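Local coordinates for protein putative metal-dependent isothiocyanate hydrolase SaxA (PDB 6BRM) that probably hydrolyses isothiocyanates, the toxic defence compounds of plants, at a two-zinc active site in a metallo-beta-lactamase-type fold, at residues 163-175 and 198-212. Sequence-based numbering, arbitrary orientation.
Sequences GDTVWVKPYVKSL and IIMGKEDTLRTLKML. With ZN (zinc ion), chain L; ZN (zinc ion), chain M.
Asp164 OD2 is gripped by both zinc ions, 2.2 Å from each, and Ile199 CG2 lies over one face of the carboxylate, 3.9 Å from Asp164 CG. The bridging role follows from the two equal bonds; His67, His69 and His128 complete one metal's protein ligands, Asp71, His72 and His221 the other's. Asn186 holds the second oxygen, OD1, by a hydrogen bond, which should limit rotation of the carboxylate. The main chain of Ile199 bears on the same strand-end loop, with Val166 CG1 3.5 Å from Ile199 N.

Further along, Met200 bends at chi3 and lays CE over one face of the Tyr171 ring, 4.1 Å from its centroid and 13° off the normal, a CH-pi contact with a Met-aromatic component from SD. Leu175 CG backs the opposite face, while Thr208 CG2 meets the ring edge in plane. With chi1 at -169°, Trp167 turns CG opposite its own amide nitrogen, which carries the indole to helix 203-211, where CZ3 lies 3.5 Å from Arg207 CB. Its NE1 bonds Tyr134 O of the second subunit. Beyond it, Val172 CG1 meets Met211 SD at 3.8 Å.

The axes of helices 169-175 and 203-211 approach to 11.1 Å, with N-to-C directions 39° apart. Apolar and aromatic contacts thus join the first helix and the loop before it to the second and its own, while coordination ties the first loop to the zinc site.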
ATOM      1  N   GLY B 163       5.911  -9.122  -8.721  1.00 45.29           N
ATOM      2  CA  GLY B 163       6.745  -8.059  -9.278  1.00 43.07           C
ATOM      3  C   GLY B 163       7.668  -7.436  -8.251  1.00 44.02           C
ATOM      4  O   GLY B 163       7.921  -8.020  -7.189  1.00 44.38           O
ATOM      5  N   ASP B 164       8.170  -6.246  -8.576  1.00 44.54           N
ATOM      6  CA  ASP B 164       9.139  -5.542  -7.736  1.00 44.19           C
ATOM      7  C   ASP B 164       8.459  -4.854  -6.555  1.00 44.08           C
ATOM      8  O   ASP B 164       8.175  -3.656  -6.590  1.00 44.82           O
ATOM      9  CB  ASP B 164       9.944  -4.522  -8.557  1.00 45.90           C
ATOM     10  CG  ASP B 164      11.061  -5.159  -9.380  1.00 46.63           C
ATOM     11  OD1 ASP B 164      11.019  -6.390  -9.600  1.00 45.49           O
ATOM     12  OD2 ASP B 164      11.990  -4.418  -9.794  1.00 47.31           O
ATOM     13  N   THR B 165       8.208  -5.639  -5.510  1.00 44.16           N
ATOM     14  CA  THR B 165       7.673  -5.140  -4.243  1.00 44.15           C
ATOM     15  C   THR B 165       8.362  -5.857  -3.080  1.00 44.14           C
ATOM     16  O   THR B 165       8.736  -7.013  -3.222  1.00 44.40           O
ATOM     17  CB  THR B 165       6.137  -5.347  -4.148  1.00 43.93           C
ATOM     18  OG1 THR B 165       5.657  -4.868  -2.883  1.00 43.73           O
ATOM     19  CG2 THR B 165       5.735  -6.818  -4.312  1.00 43.29           C
ATOM     20  N   VAL B 166       8.545  -5.164  -1.954  1.00 43.09           N
ATOM     21  CA  VAL B 166       8.873  -5.823  -0.682  1.00 43.48           C
ATOM     22  C   VAL B 166       7.558  -6.179   0.025  1.00 44.35           C
ATOM     23  O   VAL B 166       6.466  -5.888  -0.490  1.00 44.84           O
ATOM     24  CB  VAL B 166       9.793  -4.967   0.238  1.00 44.39           C
ATOM     25  CG1 VAL B 166      11.016  -4.478  -0.527  1.00 44.25           C
ATOM     26  CG2 VAL B 166       9.048  -3.798   0.885  1.00 44.28           C
ATOM     27  N   TRP B 167       7.660  -6.815   1.189  1.00 43.74           N
ATOM     28  CA  TRP B 167       6.476  -7.187   1.963  1.00 43.98           C
ATOM     29  C   TRP B 167       5.749  -5.947   2.507  1.00 44.28           C
ATOM     30  O   TRP B 167       6.235  -5.277   3.425  1.00 41.63           O
ATOM     31  CB  TRP B 167       6.846  -8.137   3.108  1.00 43.96           C
ATOM     32  CG  TRP B 167       5.659  -8.765   3.773  1.00 45.33           C
ATOM     33  CD1 TRP B 167       4.793  -8.169   4.646  1.00 45.90           C
ATOM     34  CD2 TRP B 167       5.211 -10.118   3.627  1.00 45.70           C
ATOM     35  NE1 TRP B 167       3.831  -9.064   5.046  1.00 46.11           N
ATOM     36  CE2 TRP B 167       4.062 -10.268   4.435  1.00 45.82           C
ATOM     37  CE3 TRP B 167       5.664 -11.217   2.887  1.00 45.85           C
ATOM     38  CZ2 TRP B 167       3.363 -11.476   4.534  1.00 46.47           C
ATOM     39  CZ3 TRP B 167       4.966 -12.414   2.976  1.00 47.02           C
ATOM     40  CH2 TRP B 167       3.826 -12.535   3.797  1.00 47.05           C
ATOM     41  N   VAL B 168       4.592  -5.653   1.910  1.00 44.54           N
ATOM     42  CA  VAL B 168       3.627  -4.681   2.449  1.00 44.47           C
ATOM     43  C   VAL B 168       2.250  -5.346   2.490  1.00 44.59           C
ATOM     44  O   VAL B 168       2.079  -6.423   1.922  1.00 45.00           O
ATOM     45  CB  VAL B 168       3.609  -3.371   1.635  1.00 44.45           C
ATOM     46  CG1 VAL B 168       4.862  -2.571   1.924  1.00 46.14           C
ATOM     47  CG2 VAL B 168       3.486  -3.625   0.134  1.00 44.17           C
ATOM     48  N   LYS B 169       1.277  -4.729   3.160  1.00 44.89           N
ATOM     49  CA  LYS B 169      -0.047  -5.373   3.328  1.00 45.07           C
ATOM     50  C   LYS B 169      -0.883  -5.460   2.035  1.00 44.70           C
ATOM     51  O   LYS B 169      -1.694  -6.378   1.911  1.00 47.37           O
ATOM     52  CB  LYS B 169      -0.854  -4.765   4.500  1.00 45.74           C
ATOM     53  CG  LYS B 169      -2.109  -3.966   4.155  1.00 45.01           C
ATOM     54  CD  LYS B 169      -2.766  -3.448   5.423  1.00 44.23           C
ATOM     55  CE  LYS B 169      -4.088  -2.763   5.136  1.00 43.81           C
ATOM     56  NZ  LYS B 169      -3.960  -1.594   4.230  1.00 42.87           N
ATOM     57  N   PRO B 170      -0.697  -4.526   1.076  1.00 43.67           N
ATOM     58  CA  PRO B 170      -1.329  -4.731  -0.238  1.00 43.94           C
ATOM     59  C   PRO B 170      -0.929  -6.036  -0.943  1.00 45.02           C
ATOM     60  O   PRO B 170      -1.707  -6.565  -1.749  1.00 45.10           O
ATOM     61  CB  PRO B 170      -0.856  -3.517  -1.039  1.00 42.04           C
ATOM     62  CG  PRO B 170      -0.711  -2.456  -0.013  1.00 42.71           C
ATOM     63  CD  PRO B 170      -0.124  -3.170   1.174  1.00 43.47           C
ATOM     64  N   TYR B 171       0.271  -6.535  -0.648  1.00 44.28           N
ATOM     65  CA  TYR B 171       0.687  -7.854  -1.106  1.00 45.56           C
ATOM     66  C   TYR B 171      -0.055  -8.968  -0.352  1.00 47.11           C
ATOM     67  O   TYR B 171      -0.500  -9.935  -0.962  1.00 48.54           O
ATOM     68  CB  TYR B 171       2.209  -8.023  -0.971  1.00 45.36           C
ATOM     69  CG  TYR B 171       2.666  -9.421  -1.273  1.00 44.13           C
ATOM     70  CD1 TYR B 171       2.757  -9.865  -2.587  1.00 44.66           C
ATOM     71  CD2 TYR B 171       2.966 -10.314  -0.250  1.00 43.14           C
ATOM     72  CE1 TYR B 171       3.155 -11.158  -2.879  1.00 44.44           C
ATOM     73  CE2 TYR B 171       3.365 -11.610  -0.528  1.00 43.44           C
ATOM     74  CZ  TYR B 171       3.457 -12.025  -1.846  1.00 44.06           C
ATOM     75  OH  TYR B 171       3.844 -13.295  -2.161  1.00 43.09           O
ATOM     76  N   VAL B 172      -0.178  -8.830   0.966  1.00 49.69           N
ATOM     77  CA  VAL B 172      -0.880  -9.819   1.803  1.00 50.73           C
ATOM     78  C   VAL B 172      -2.365  -9.905   1.447  1.00 52.57           C
ATOM     79  O   VAL B 172      -2.903 -11.006   1.310  1.00 55.40           O
ATOM     80  CB  VAL B 172      -0.722  -9.519   3.317  1.00 50.49           C
ATOM     81  CG1 VAL B 172      -1.525 -10.508   4.168  1.00 50.19           C
ATOM     82  CG2 VAL B 172       0.748  -9.559   3.709  1.00 50.97           C
ATOM     83  N   LYS B 173      -3.018  -8.752   1.305  1.00 53.97           N
ATOM     84  CA  LYS B 173      -4.433  -8.700   0.896  1.00 56.20           C
ATOM     85  C   LYS B 173      -4.706  -9.299  -0.489  1.00 55.07           C
ATOM     86  O   LYS B 173      -5.804  -9.801  -0.737  1.00 56.41           O
ATOM     87  CB  LYS B 173      -4.962  -7.262   0.938  1.00 58.47           C
ATOM     88  CG  LYS B 173      -5.145  -6.718   2.346  1.00 60.08           C
ATOM     89  CD  LYS B 173      -5.543  -5.250   2.340  1.00 62.32           C
ATOM     90  CE  LYS B 173      -6.973  -5.030   1.868  1.00 64.04           C
ATOM     91  NZ  LYS B 173      -7.341  -3.586   1.884  1.00 65.10           N
ATOM     92  N   SER B 174      -3.720  -9.231  -1.385  1.00 54.73           N
ATOM     93  CA  SER B 174      -3.827  -9.851  -2.711  1.00 54.27           C
ATOM     94  C   SER B 174      -3.789 -11.378  -2.640  1.00 53.80           C
ATOM     95  O   SER B 174      -4.508 -12.045  -3.378  1.00 56.13           O
ATOM     96  CB  SER B 174      -2.724  -9.338  -3.631  1.00 54.21           C
ATOM     97  OG  SER B 174      -2.820  -7.935  -3.770  1.00 55.74           O
ATOM     98  N   LEU B 175      -2.948 -11.921  -1.761  1.00 53.86           N
ATOM     99  CA  LEU B 175      -2.929 -13.363  -1.486  1.00 53.59           C
ATOM    100  C   LEU B 175      -4.236 -13.812  -0.833  1.00 54.20           C
ATOM    101  O   LEU B 175      -4.755 -14.876  -1.158  1.00 57.17           O
ATOM    102  CB  LEU B 175      -1.751 -13.743  -0.576  1.00 53.45           C
ATOM    103  CG  LEU B 175      -0.313 -13.504  -1.056  1.00 53.14           C
ATOM    104  CD1 LEU B 175       0.670 -13.840   0.058  1.00 51.54           C
ATOM    105  CD2 LEU B 175       0.005 -14.309  -2.307  1.00 52.82           C
ATOM    106  N   ILE B 198      15.021  -3.571  -1.345  1.00 48.65           N
ATOM    107  CA  ILE B 198      14.118  -2.911  -2.305  1.00 46.54           C
ATOM    108  C   ILE B 198      13.176  -3.872  -3.050  1.00 45.27           C
ATOM    109  O   ILE B 198      12.229  -3.419  -3.708  1.00 43.00           O
ATOM    110  CB  ILE B 198      14.889  -2.045  -3.338  1.00 46.74           C
ATOM    111  CG1 ILE B 198      15.956  -2.860  -4.085  1.00 46.24           C
ATOM    112  CG2 ILE B 198      15.527  -0.847  -2.649  1.00 46.89           C
ATOM    113  CD1 ILE B 198      16.378  -2.250  -5.403  1.00 46.44           C
ATOM    114  N   ILE B 199      13.457  -5.176  -2.970  1.00 43.81           N
ATOM    115  CA  ILE B 199      12.584  -6.229  -3.490  1.00 44.37           C
ATOM    116  C   ILE B 199      12.598  -7.415  -2.505  1.00 46.06           C
ATOM    117  O   ILE B 199      13.198  -7.317  -1.430  1.00 45.47           O
ATOM    118  CB  ILE B 199      12.995  -6.652  -4.929  1.00 44.58           C
ATOM    119  CG1 ILE B 199      14.455  -7.120  -4.986  1.00 44.28           C
ATOM    120  CG2 ILE B 199      12.780  -5.506  -5.913  1.00 43.57           C
ATOM    121  CD1 ILE B 199      14.847  -7.705  -6.328  1.00 44.26           C
ATOM    122  N   MET B 200      11.944  -8.524  -2.858  1.00 48.53           N
ATOM    123  CA  MET B 200      11.823  -9.677  -1.949  1.00 49.75           C
ATOM    124  C   MET B 200      13.112 -10.490  -1.875  1.00 50.33           C
ATOM    125  O   MET B 200      14.016 -10.328  -2.701  1.00 48.76           O
ATOM    126  CB  MET B 200      10.666 -10.595  -2.363  1.00 50.12           C
ATOM    127  CG  MET B 200       9.351  -9.869  -2.580  1.00 50.88           C
ATOM    128  SD  MET B 200       7.871 -10.881  -2.452  1.00 52.53           S
ATOM    129  CE  MET B 200       7.065 -10.156  -1.026  1.00 52.78           C
ATOM    130  N   GLY B 201      13.172 -11.368  -0.876  1.00 51.10           N
ATOM    131  CA  GLY B 201      14.316 -12.251  -0.664  1.00 53.98           C
ATOM    132  C   GLY B 201      13.893 -13.650  -0.271  1.00 57.08           C
ATOM    133  O   GLY B 201      12.804 -14.104  -0.630  1.00 59.58           O
ATOM    134  N   LYS B 202      14.769 -14.333   0.462  1.00 59.99           N
ATOM    135  CA  LYS B 202      14.498 -15.691   0.940  1.00 61.04           C
ATOM    136  C   LYS B 202      13.429 -15.711   2.039  1.00 63.01           C
ATOM    137  O   LYS B 202      12.536 -16.557   1.998  1.00 64.06           O
ATOM    138  CB  LYS B 202      15.791 -16.394   1.402  1.00 61.09           C
ATOM    139  CG  LYS B 202      16.455 -15.831   2.655  1.00 61.67           C
ATOM    140  CD  LYS B 202      17.894 -16.318   2.790  1.00 62.21           C
ATOM    141  CE  LYS B 202      18.529 -15.843   4.089  1.00 62.11           C
ATOM    142  NZ  LYS B 202      19.936 -16.304   4.229  1.00 61.99           N
ATOM    143  N   GLU B 203      13.510 -14.779   2.994  1.00 62.85           N
ATOM    144  CA  GLU B 203      12.532 -14.686   4.101  1.00 62.71           C
ATOM    145  C   GLU B 203      11.087 -14.565   3.617  1.00 60.50           C
ATOM    146  O   GLU B 203      10.180 -15.162   4.197  1.00 58.65           O
ATOM    147  CB  GLU B 203      12.845 -13.496   5.022  1.00 66.40           C
ATOM    148  CG  GLU B 203      13.993 -13.729   5.996  1.00 68.28           C
ATOM    149  CD  GLU B 203      14.107 -12.627   7.040  1.00 70.00           C
ATOM    150  OE1 GLU B 203      15.152 -11.938   7.070  1.00 70.54           O
ATOM    151  OE2 GLU B 203      13.149 -12.442   7.827  1.00 70.88           O
ATOM    152  N   ASP B 204      10.891 -13.799   2.546  1.00 60.21           N
ATOM    153  CA  ASP B 204       9.563 -13.551   1.987  1.00 57.49           C
ATOM    154  C   ASP B 204       8.960 -14.780   1.296  1.00 58.29           C
ATOM    155  O   ASP B 204       7.751 -14.838   1.101  1.00 58.80           O
ATOM    156  CB  ASP B 204       9.605 -12.359   1.028  1.00 56.64           C
ATOM    157  CG  ASP B 204      10.001 -11.058   1.723  1.00 56.48           C
ATOM    158  OD1 ASP B 204      10.728 -11.112   2.734  1.00 59.14           O
ATOM    159  OD2 ASP B 204       9.597  -9.974   1.256  1.00 56.27           O
ATOM    160  N   THR B 205       9.796 -15.750   0.927  1.00 59.94           N
ATOM    161  CA  THR B 205       9.332 -17.056   0.439  1.00 60.08           C
ATOM    162  C   THR B 205       8.590 -17.846   1.527  1.00 60.96           C
ATOM    163  O   THR B 205       7.538 -18.427   1.262  1.00 61.21           O
ATOM    164  CB  THR B 205      10.511 -17.911  -0.089  1.00 59.44           C
ATOM    165  OG1 THR B 205      11.169 -17.220  -1.157  1.00 59.87           O
ATOM    166  CG2 THR B 205      10.040 -19.261  -0.593  1.00 59.86           C
ATOM    167  N   LEU B 206       9.152 -17.876   2.735  1.00 60.54           N
ATOM    168  CA  LEU B 206       8.552 -18.601   3.863  1.00 60.87           C
ATOM    169  C   LEU B 206       7.283 -17.921   4.396  1.00 61.08           C
ATOM    170  O   LEU B 206       6.275 -18.594   4.632  1.00 61.55           O
ATOM    171  CB  LEU B 206       9.572 -18.759   4.998  1.00 61.30           C
ATOM    172  CG  LEU B 206       9.220 -19.686   6.169  1.00 61.03           C
ATOM    173  CD1 LEU B 206       9.059 -21.131   5.716  1.00 60.43           C
ATOM    174  CD2 LEU B 206      10.291 -19.588   7.245  1.00 61.80           C
ATOM    175  N   ARG B 207       7.342 -16.602   4.576  0.50 61.66           N
ATOM    176  CA  ARG B 207       6.216 -15.823   5.101  0.50 62.04           C
ATOM    177  C   ARG B 207       4.944 -15.907   4.245  0.50 63.10           C
ATOM    178  O   ARG B 207       3.834 -15.843   4.780  0.50 64.38           O
ATOM    179  CB  ARG B 207       6.635 -14.361   5.284  0.50 61.98           C
ATOM    180  CG  ARG B 207       7.491 -14.125   6.521  0.50 61.75           C
ATOM    181  CD  ARG B 207       8.275 -12.825   6.438  0.50 61.34           C
ATOM    182  NE  ARG B 207       8.827 -12.440   7.735  0.50 61.29           N
ATOM    183  CZ  ARG B 207       9.855 -13.044   8.323  0.50 60.46           C
ATOM    184  NH1 ARG B 207      10.452 -14.072   7.737  0.50 59.63           N
ATOM    185  NH2 ARG B 207      10.285 -12.620   9.504  0.50 60.30           N
ATOM    186  N   THR B 208       5.108 -16.047   2.928  1.00 63.25           N
ATOM    187  CA  THR B 208       3.979 -16.290   2.011  1.00 63.53           C
ATOM    188  C   THR B 208       3.363 -17.669   2.205  1.00 65.10           C
ATOM    189  O   THR B 208       2.141 -17.807   2.279  1.00 67.94           O
ATOM    190  CB  THR B 208       4.408 -16.231   0.529  1.00 64.26           C
ATOM    191  OG1 THR B 208       5.547 -17.070   0.313  1.00 65.75           O
ATOM    192  CG2 THR B 208       4.743 -14.839   0.128  1.00 63.11           C
ATOM    193  N   LEU B 209       4.226 -18.680   2.275  1.00 64.33           N
ATOM    194  CA  LEU B 209       3.795 -20.078   2.342  1.00 63.99           C
ATOM    195  C   LEU B 209       3.132 -20.411   3.690  1.00 62.94           C
ATOM    196  O   LEU B 209       2.302 -21.313   3.761  1.00 62.07           O
ATOM    197  CB  LEU B 209       4.976 -21.022   2.050  1.00 64.67           C
ATOM    198  CG  LEU B 209       4.702 -22.232   1.150  1.00 65.13           C
ATOM    199  CD1 LEU B 209       4.294 -21.809  -0.256  1.00 64.38           C
ATOM    200  CD2 LEU B 209       5.933 -23.125   1.098  1.00 66.34           C
ATOM    201  N   LYS B 210       3.505 -19.695   4.751  1.00 62.74           N
ATOM    202  CA  LYS B 210       2.770 -19.754   6.024  1.00 62.86           C
ATOM    203  C   LYS B 210       1.352 -19.206   5.859  1.00 61.86           C
ATOM    204  O   LYS B 210       0.395 -19.789   6.361  1.00 61.58           O
ATOM    205  CB  LYS B 210       3.507 -18.981   7.127  1.00 62.68           C
ATOM    206  CG  LYS B 210       4.726 -19.709   7.671  1.00 62.87           C
ATOM    207  CD  LYS B 210       5.548 -18.829   8.598  1.00 62.44           C
ATOM    208  CE  LYS B 210       6.741 -19.589   9.158  1.00 62.69           C
ATOM    209  NZ  LYS B 210       7.784 -18.681   9.710  1.00 62.45           N
ATOM    210  N   MET B 211       1.241 -18.084   5.150  1.00 63.61           N
ATOM    211  CA  MET B 211      -0.047 -17.449   4.848  1.00 63.76           C
ATOM    212  C   MET B 211      -0.914 -18.342   3.957  1.00 63.29           C
ATOM    213  O   MET B 211      -2.100 -18.533   4.232  1.00 63.67           O
ATOM    214  CB  MET B 211       0.175 -16.097   4.142  1.00 65.28           C
ATOM    215  CG  MET B 211      -0.869 -15.030   4.444  1.00 67.01           C
ATOM    216  SD  MET B 211      -0.291 -13.797   5.634  1.00 67.62           S
ATOM    217  CE  MET B 211       0.195 -14.835   7.010  1.00 66.24           C
ATOM    218  N   LEU B 212      -0.303 -18.892   2.908  1.00 62.61           N
ATOM    219  CA  LEU B 212      -1.014 -19.610   1.850  1.00 62.28           C
ATOM    220  C   LEU B 212      -0.308 -20.948   1.526  1.00 62.11           C
ATOM    221  O   LEU B 212       0.356 -21.072   0.493  1.00 61.25           O
ATOM    222  CB  LEU B 212      -1.099 -18.697   0.621  1.00 62.55           C
ATOM    223  CG  LEU B 212      -2.150 -18.994  -0.448  1.00 62.87           C
ATOM    224  CD1 LEU B 212      -3.562 -18.786   0.085  1.00 62.68           C
ATOM    225  CD2 LEU B 212      -1.905 -18.100  -1.652  1.00 63.51           C
TER
HETATM  226 ZN    ZN L 301      12.316  -2.288 -10.327  1.00 48.41          ZN
HETATM  227 ZN    ZN M 302      13.795  -5.118 -10.848  1.00 52.75          ZN
HETATM  228  O   HOH W   1      14.207  -2.977 -11.184  1.00 47.57           O
HETATM  229  O   HOH W   2      15.076  -4.783  -9.091  1.00 46.81           O